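Local coordinates for protein peptidoglycan D,D-transpeptidase PbpA (Mycobacterium tuberculosis, PDB 3UN7) that probably cross-links the peptide stems of the peptidoglycan cell wall as a penicillin-binding D,D-transpeptidase, and probably takes part in regulating cell length, at residues N182-T188 against L287-E291; R283-L287 against R335-V339; Q383-I387 against R451-E455. Numbering follows the deposited sequence.

How the contacts relate
All three contacts lie in the transpeptidase domain. Contacts 1 and 2 are neighbours, with centres 11 Å apart. They share L287, so the loop between helices 266-275 and 300-306 is held first against 335-339 and then against 182-188. Contact 3 is separate, 25 Å and 27 Å from the other two by centres, and lies across the chain's centre from contact 2. Contact 2 is the buried one, contact 1 is near the surface and contact 3 is partly buried. Contacts 1 and 2 join loop to loop, each by one backbone hydrogen bond and apolar packing. Contact 3 joins a loop to helix 446-458 and relies on an arginine side chain.

Contact 1 (N182-T188 against L287-E291); sequences NRAISET and LQVAE
This is a loop-to-loop contact near the surface of the transpeptidase domain. Segment 182-188 comes from the loop between helices 162-174 and 196-205. Segment 287-291 comes from the loop between helices 266-275 and 300-306. The first segment turns tightly at its start: S186 N bonds to N182 O at 2.9 Å. The second is extended, with phi from -61° to -114° and psi from 133° to 139°. By CA, I185 lies nearest V289 (4.9 Å) and S186 nearest A290 (5.1 Å). One direct hydrogen bond crosses, A290 N to I185 O, at 2.8 Å and 167°. V289 CA approaches I185 O at 3.5 Å in a CA-H...O contact. I185 has the most surface covered, 99 Å². Its p, t rotamer puts CD1 3.7 Å from L287 CB and 3.4 Å from Q288 O. T188 CG2 reaches A290 CB at 4.2 Å and E291 O at 3.6 Å. L318 of helix 317-328 touches both I185 and V289. Water 1 lies 3.1 Å from S186 OG, and donates to Q288 O at 2.7 Å and weakly to I185 O at 3.3 Å. The join thus depends mainly on backbone polar groups and the isoleucine, with no charged pair.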
loop_
_atom_site.group_PDB
_atom_site.type_symbol
_atom_site.label_atom_id
_atom_site.label_comp_id
_atom_site.label_asym_id
_atom_site.label_seq_id
_atom_site.Cartn_x
_atom_site.Cartn_y
_atom_site.Cartn_z
ATOM N N ASN A 182 -7.898 -2.833 7.766
ATOM C CA ASN A 182 -6.557 -2.897 7.222
ATOM C C ASN A 182 -6.534 -1.911 6.062
ATOM O O ASN A 182 -6.904 -2.246 4.940
ATOM C CB ASN A 182 -6.194 -4.319 6.761
ATOM C CG ASN A 182 -4.792 -4.401 6.216
ATOM O OD1 ASN A 182 -4.189 -3.376 5.893
ATOM N ND2 ASN A 182 -4.254 -5.617 6.105
ATOM N N ARG A 183 -6.128 -0.681 6.368
ATOM C CA ARG A 183 -6.144 0.422 5.411
ATOM C C ARG A 183 -5.223 0.203 4.209
ATOM O O ARG A 183 -5.442 0.790 3.154
ATOM C CB ARG A 183 -5.779 1.735 6.118
ATOM C CG ARG A 183 -6.897 2.246 7.006
ATOM C CD ARG A 183 -6.535 3.501 7.822
ATOM N NE ARG A 183 -7.764 4.203 8.203
ATOM C CZ ARG A 183 -8.558 3.872 9.220
ATOM N NH1 ARG A 183 -9.664 4.580 9.424
ATOM N NH2 ARG A 183 -8.266 2.842 10.028
ATOM N N ALA A 184 -4.196 -0.626 4.373
ATOM C CA ALA A 184 -3.222 -0.874 3.308
ATOM C C ALA A 184 -3.828 -1.603 2.102
ATOM O O ALA A 184 -3.383 -1.403 0.972
ATOM C CB ALA A 184 -2.058 -1.669 3.846
ATOM N N ILE A 185 -4.825 -2.452 2.356
ATOM C CA ILE A 185 -5.394 -3.331 1.303
ATOM C C ILE A 185 -6.909 -3.361 1.196
ATOM O O ILE A 185 -7.429 -3.829 0.197
ATOM C CB ILE A 185 -4.925 -4.789 1.450
ATOM C CG1 ILE A 185 -5.406 -5.413 2.784
ATOM C CG2 ILE A 185 -3.413 -4.871 1.296
ATOM C CD1 ILE A 185 -5.183 -6.940 2.885
ATOM N N SER A 186 -7.610 -2.917 2.237
ATOM C CA SER A 186 -9.079 -3.051 2.313
ATOM C C SER A 186 -9.816 -1.756 2.011
ATOM O O SER A 186 -11.033 -1.767 1.840
ATOM C CB SER A 186 -9.519 -3.541 3.700
ATOM O OG SER A 186 -9.084 -4.867 3.942
ATOM N N GLU A 187 -9.095 -0.638 1.978
ATOM C CA GLU A 187 -9.729 0.665 1.777
ATOM C C GLU A 187 -9.112 1.330 0.558
ATOM O O GLU A 187 -7.910 1.177 0.305
ATOM C CB GLU A 187 -9.571 1.536 3.034
ATOM C CG GLU A 187 -10.334 2.891 3.035
ATOM C CD GLU A 187 -10.361 3.570 4.418
ATOM O OE1 GLU A 187 -10.187 2.875 5.448
ATOM O OE2 GLU A 187 -10.552 4.810 4.484
ATOM N N THR A 188 -9.937 2.041 -0.211
ATOM C CA THR A 188 -9.444 2.784 -1.361
ATOM C C THR A 188 -9.570 4.271 -1.072
ATOM O O THR A 188 -10.454 4.697 -0.317
ATOM C CB THR A 188 -10.215 2.473 -2.660
ATOM O OG1 THR A 188 -11.603 2.696 -2.440
ATOM C CG2 THR A 188 -9.983 1.049 -3.130
ATOM N N LEU A 287 -4.217 -12.671 1.406
ATOM C CA LEU A 287 -5.214 -11.701 1.875
ATOM C C LEU A 287 -5.902 -11.060 0.674
ATOM O O LEU A 287 -5.245 -10.743 -0.316
ATOM C CB LEU A 287 -4.595 -10.604 2.755
ATOM C CG LEU A 287 -3.765 -11.044 3.961
ATOM C CD1 LEU A 287 -3.478 -9.871 4.871
ATOM C CD2 LEU A 287 -4.500 -12.138 4.730
ATOM N N GLN A 288 -7.215 -10.873 0.772
ATOM C CA GLN A 288 -7.975 -10.200 -0.288
ATOM C C GLN A 288 -7.657 -8.704 -0.298
ATOM O O GLN A 288 -7.568 -8.057 0.759
ATOM C CB GLN A 288 -9.483 -10.398 -0.091
ATOM C CG GLN A 288 -9.936 -11.873 -0.116
ATOM C CD GLN A 288 -11.438 -12.047 -0.317
ATOM O OE1 GLN A 288 -12.146 -11.115 -0.708
ATOM N NE2 GLN A 288 -11.931 -13.258 -0.052
ATOM N N VAL A 289 -7.497 -8.167 -1.497
ATOM C CA VAL A 289 -7.216 -6.738 -1.693
ATOM C C VAL A 289 -8.420 -6.122 -2.395
ATOM O O VAL A 289 -8.946 -6.706 -3.349
ATOM C CB VAL A 289 -5.947 -6.552 -2.532
ATOM C CG1 VAL A 289 -5.627 -5.053 -2.756
ATOM C CG2 VAL A 289 -4.765 -7.256 -1.838
ATOM N N ALA A 290 -8.860 -4.959 -1.909
ATOM C CA ALA A 290 -9.917 -4.177 -2.547
ATOM C C ALA A 290 -9.479 -3.786 -3.945
ATOM O O ALA A 290 -8.315 -3.418 -4.167
ATOM C CB ALA A 290 -10.227 -2.924 -1.723
ATOM N N GLU A 291 -10.408 -3.875 -4.888
ATOM C CA GLU A 291 -10.153 -3.491 -6.272
ATOM C C GLU A 291 -10.035 -1.985 -6.365
ATOM O O GLU A 291 -10.862 -1.270 -5.807
ATOM C CB GLU A 291 -11.291 -3.968 -7.191
ATOM C CG GLU A 291 -10.982 -3.773 -8.676
ATOM C CD GLU A 291 -12.215 -3.881 -9.543
ATOM O OE1 GLU A 291 -13.220 -3.196 -9.252
ATOM O OE2 GLU A 291 -12.182 -4.646 -10.526
HETATM O O HOH W 1 -9.493 -6.209 1.199
#

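Contact 2 (R283-L287 against R335-V339); sequences RPTPL and RPYLV
L338 and L287 form the apolar centre. L287 CD1 meets L338 CD2 at 3.7 Å, with L287 in the m, t rotamer and L338 in t, p. Beside them P286 CD lies 3.7 Å from V339 CG2 and 4.4 Å from L338 CB. The peptide before P286 is cis. It goes with a tight turn in which T285 N and T285 OG1 both donate to L287 O, each at 2.9 Å. T285 CA is 4.7 Å from Y337 CA. T285 O accepts L338 N at 2.8 Å and 154°. Water 3 donates to T285 O and accepts from V339 N, both at 2.9 Å. Water 2 donates to P336 O at 3.0 Å and weakly to P284 O at 3.3 Å. At the polar edge R283 CG lies over one face of the R335 guanidinium, 3.9 Å from R335 NE. The contact fixes the loop after helix 266-275 to the entry of strand 339-343. Helix 70-74 touches P286, L287 and V339, and I143 of strand 143-149 touches P336 and L338.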
loop_
_atom_site.group_PDB
_atom_site.type_symbol
_atom_site.label_atom_id
_atom_site.label_comp_id
_atom_site.label_asym_id
_atom_site.label_seq_id
_atom_site.Cartn_x
_atom_site.Cartn_y
_atom_site.Cartn_z
ATOM N N ARG A 283 -5.527 -10.407 -7.271
ATOM C CA ARG A 283 -5.268 -11.763 -6.837
ATOM C C ARG A 283 -5.030 -11.751 -5.337
ATOM O O ARG A 283 -4.513 -10.776 -4.794
ATOM C CB ARG A 283 -4.045 -12.336 -7.548
ATOM C CG ARG A 283 -4.249 -12.544 -9.035
ATOM C CD ARG A 283 -5.156 -13.744 -9.335
ATOM N NE ARG A 283 -5.238 -13.969 -10.772
ATOM C CZ ARG A 283 -6.150 -13.431 -11.572
ATOM N NH1 ARG A 283 -7.103 -12.639 -11.087
ATOM N NH2 ARG A 283 -6.110 -13.694 -12.868
ATOM N N PRO A 284 -5.405 -12.838 -4.660
ATOM C CA PRO A 284 -5.238 -12.835 -3.206
ATOM C C PRO A 284 -3.759 -12.962 -2.845
ATOM O O PRO A 284 -2.979 -13.501 -3.628
ATOM C CB PRO A 284 -6.037 -14.057 -2.756
ATOM C CG PRO A 284 -6.101 -14.963 -3.936
ATOM C CD PRO A 284 -5.945 -14.113 -5.180
ATOM N N THR A 285 -3.371 -12.459 -1.676
ATOM C CA THR A 285 -1.948 -12.314 -1.348
ATOM C C THR A 285 -1.343 -13.264 -0.296
ATOM O O THR A 285 -0.139 -13.195 -0.081
ATOM C CB THR A 285 -1.609 -10.866 -0.906
ATOM O OG1 THR A 285 -2.388 -10.532 0.243
ATOM C CG2 THR A 285 -1.849 -9.828 -2.049
ATOM N N PRO A 286 -2.130 -14.163 0.345
ATOM C CA PRO A 286 -3.511 -14.673 0.191
ATOM C C PRO A 286 -4.591 -13.820 0.837
ATOM O O PRO A 286 -5.765 -14.216 0.815
ATOM C CB PRO A 286 -3.445 -16.011 0.911
ATOM C CG PRO A 286 -2.514 -15.684 2.084
ATOM C CD PRO A 286 -1.458 -14.818 1.490
ATOM N N LEU A 287 -4.217 -12.671 1.406
ATOM C CA LEU A 287 -5.214 -11.701 1.875
ATOM C C LEU A 287 -5.902 -11.060 0.674
ATOM O O LEU A 287 -5.245 -10.743 -0.316
ATOM C CB LEU A 287 -4.595 -10.604 2.755
ATOM C CG LEU A 287 -3.765 -11.044 3.961
ATOM C CD1 LEU A 287 -3.478 -9.871 4.871
ATOM C CD2 LEU A 287 -4.500 -12.138 4.730
ATOM N N ARG A 335 3.603 -10.218 -9.113
ATOM C CA ARG A 335 2.458 -10.531 -8.281
ATOM C C ARG A 335 2.849 -10.374 -6.811
ATOM O O ARG A 335 3.794 -11.029 -6.344
ATOM C CB ARG A 335 1.972 -11.957 -8.575
ATOM C CG ARG A 335 0.803 -12.410 -7.716
ATOM C CD ARG A 335 0.105 -13.579 -8.378
ATOM N NE ARG A 335 -0.448 -13.133 -9.655
ATOM C CZ ARG A 335 -0.931 -13.923 -10.614
ATOM N NH1 ARG A 335 -0.938 -15.251 -10.473
ATOM N NH2 ARG A 335 -1.403 -13.370 -11.724
ATOM N N PRO A 336 2.144 -9.490 -6.083
ATOM C CA PRO A 336 2.544 -9.292 -4.693
ATOM C C PRO A 336 2.123 -10.476 -3.837
ATOM O O PRO A 336 1.050 -11.066 -4.034
ATOM C CB PRO A 336 1.816 -8.005 -4.265
ATOM C CG PRO A 336 0.749 -7.796 -5.244
ATOM C CD PRO A 336 1.000 -8.639 -6.472
ATOM N N TYR A 337 2.989 -10.847 -2.915
ATOM C CA TYR A 337 2.651 -11.939 -2.022
ATOM C C TYR A 337 3.197 -11.680 -0.641
ATOM O O TYR A 337 4.235 -11.027 -0.506
ATOM C CB TYR A 337 3.139 -13.282 -2.574
ATOM C CG TYR A 337 4.642 -13.465 -2.691
ATOM C CD1 TYR A 337 5.348 -14.200 -1.734
ATOM C CD2 TYR A 337 5.348 -12.975 -3.800
ATOM C CE1 TYR A 337 6.716 -14.411 -1.847
ATOM C CE2 TYR A 337 6.725 -13.177 -3.919
ATOM C CZ TYR A 337 7.396 -13.899 -2.932
ATOM O OH TYR A 337 8.747 -14.121 -3.014
ATOM N N LEU A 338 2.487 -12.226 0.360
ATOM C CA LEU A 338 2.767 -12.023 1.777
ATOM C C LEU A 338 3.317 -13.278 2.428
ATOM O O LEU A 338 3.913 -13.213 3.504
ATOM C CB LEU A 338 1.469 -11.641 2.497
ATOM C CG LEU A 338 1.483 -11.290 3.982
ATOM C CD1 LEU A 338 2.470 -10.147 4.198
ATOM C CD2 LEU A 338 0.049 -10.857 4.396
ATOM N N VAL A 339 3.074 -14.432 1.807
ATOM C CA VAL A 339 3.505 -15.704 2.381
ATOM C C VAL A 339 4.617 -16.308 1.540
ATOM O O VAL A 339 4.395 -16.681 0.397
ATOM C CB VAL A 339 2.331 -16.680 2.579
ATOM C CG1 VAL A 339 2.840 -18.038 3.162
ATOM C CG2 VAL A 339 1.308 -16.070 3.560
HETATM O O HOH W 2 0.288 -13.915 -4.203
HETATM O O HOH W 3 1.596 -15.434 -0.511
#

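Contact 3 (Q383-I387 against R451-E455); sequences QKGAI and RAVIE
R451 has the largest area covered here, 106 Å². It lies on helix 446-458 and reaches into a turn of the loop between helix 364-379 and strand 393-399. Its side chain is nearly extended, with chi1 m and chi2 and chi3 t. R451 NH1 donates to K384 O at 2.8 Å and 145°, and this oxygen lies near the guanidinium plane. Q383 CA sits over one face of the same group. R451 NE forms a salt bridge with E378, so the arginine ties both helix 364-379 and the following turn to helix 446-458.

The turn is type II, from Q383 to A386, and is closed by A386 N to Q383 O at 3.2 Å. K384 has phi/psi of -67°/122° and G385 has 88°/11°. A CB on G385 would be jammed against the carbonyl of K384, so glycine suits this position. G385 is also the turn residue closest to the helix by CA, 5.8 Å from R451 CA. G385 O lies 3.5 Å from R451 CB.

In the penicillin-binding transpeptidase fold, a C-terminal helix packs on the central antiparallel sheet. Helix 446-458 does so here: I454 and V453 touch strand 425-431.

I387 is next in buried area, 75 Å². It is extended (-111°/118°), with an m, t side chain. I387 CD1 lies 3.8 Å from I454 CG2, 3.8 Å from E455 CB and 3.7 Å from R451 O. I387 and E455 face each other at 6.8 Å between CA atoms.

E455 has 39 Å² covered. Water 4 donates to E455 OE1 at 2.6 Å and to G385 O at 2.7 Å.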
loop_
_atom_site.group_PDB
_atom_site.type_symbol
_atom_site.label_atom_id
_atom_site.label_comp_id
_atom_site.label_asym_id
_atom_site.label_seq_id
_atom_site.Cartn_x
_atom_site.Cartn_y
_atom_site.Cartn_z
ATOM N N GLN A 383 13.317 17.758 1.621
ATOM C CA GLN A 383 14.256 16.635 1.590
ATOM C C GLN A 383 14.459 15.975 2.968
ATOM O O GLN A 383 15.523 15.396 3.239
ATOM C CB GLN A 383 15.604 17.091 1.011
ATOM C CG GLN A 383 15.612 17.390 -0.501
ATOM C CD GLN A 383 15.259 16.174 -1.354
ATOM O OE1 GLN A 383 16.138 15.431 -1.807
ATOM N NE2 GLN A 383 13.966 15.952 -1.552
ATOM N N LYS A 384 13.441 16.052 3.829
ATOM C CA LYS A 384 13.565 15.573 5.207
ATOM C C LYS A 384 13.726 14.053 5.209
ATOM O O LYS A 384 12.884 13.336 4.675
ATOM C CB LYS A 384 12.367 16.013 6.066
ATOM C CG LYS A 384 12.455 15.611 7.552
ATOM C CD LYS A 384 11.129 15.846 8.282
ATOM C CE LYS A 384 11.144 15.281 9.711
ATOM N NZ LYS A 384 10.742 13.829 9.819
ATOM N N GLY A 385 14.829 13.579 5.781
ATOM C CA GLY A 385 15.079 12.148 5.862
ATOM C C GLY A 385 15.787 11.542 4.667
ATOM O O GLY A 385 15.871 10.324 4.560
ATOM N N ALA A 386 16.305 12.386 3.773
ATOM C CA ALA A 386 17.121 11.929 2.644
ATOM C C ALA A 386 18.249 11.036 3.162
ATOM O O ALA A 386 18.738 11.236 4.261
ATOM C CB ALA A 386 17.694 13.124 1.878
ATOM N N ILE A 387 18.640 10.049 2.363
ATOM C CA ILE A 387 19.637 9.065 2.764
ATOM C C ILE A 387 20.911 9.276 1.953
ATOM O O ILE A 387 20.880 9.183 0.723
ATOM C CB ILE A 387 19.116 7.609 2.549
ATOM C CG1 ILE A 387 17.730 7.426 3.179
ATOM C CG2 ILE A 387 20.116 6.592 3.106
ATOM C CD1 ILE A 387 16.860 6.337 2.526
ATOM N N ARG A 451 10.744 7.806 3.432
ATOM C CA ARG A 451 12.195 7.736 3.476
ATOM C C ARG A 451 12.710 6.919 4.656
ATOM O O ARG A 451 13.681 6.186 4.495
ATOM C CB ARG A 451 12.831 9.131 3.434
ATOM C CG ARG A 451 12.478 9.896 2.170
ATOM C CD ARG A 451 13.338 11.141 1.994
ATOM N NE ARG A 451 12.834 11.888 0.853
ATOM C CZ ARG A 451 12.071 12.969 0.947
ATOM N NH1 ARG A 451 11.766 13.471 2.143
ATOM N NH2 ARG A 451 11.629 13.559 -0.159
ATOM N N ALA A 452 12.052 7.015 5.820
ATOM C CA ALA A 452 12.433 6.169 6.979
ATOM C C ALA A 452 12.223 4.688 6.666
ATOM O O ALA A 452 12.952 3.818 7.158
ATOM C CB ALA A 452 11.622 6.545 8.219
ATOM N N VAL A 453 11.193 4.404 5.873
ATOM C CA VAL A 453 10.866 3.031 5.495
ATOM C C VAL A 453 11.902 2.498 4.508
ATOM O O VAL A 453 12.396 1.368 4.661
ATOM C CB VAL A 453 9.421 2.921 4.942
ATOM C CG1 VAL A 453 9.163 1.560 4.368
ATOM C CG2 VAL A 453 8.427 3.200 6.051
ATOM N N ILE A 454 12.239 3.320 3.514
ATOM C CA ILE A 454 13.300 3.007 2.559
ATOM C C ILE A 454 14.647 2.806 3.263
ATOM O O ILE A 454 15.369 1.849 2.969
ATOM C CB ILE A 454 13.408 4.093 1.455
ATOM C CG1 ILE A 454 12.151 4.063 0.590
ATOM C CG2 ILE A 454 14.673 3.867 0.607
ATOM C CD1 ILE A 454 11.931 5.305 -0.302
ATOM N N GLU A 455 14.968 3.697 4.198
ATOM C CA GLU A 455 16.225 3.604 4.945
ATOM C C GLU A 455 16.302 2.257 5.653
ATOM O O GLU A 455 17.325 1.578 5.576
ATOM C CB GLU A 455 16.355 4.747 5.950
ATOM C CG GLU A 455 17.704 4.787 6.691
ATOM C CD GLU A 455 17.937 6.106 7.417
ATOM O OE1 GLU A 455 17.251 7.112 7.082
ATOM O OE2 GLU A 455 18.820 6.146 8.312
HETATM O O HOH W 4 15.254 8.632 6.511
#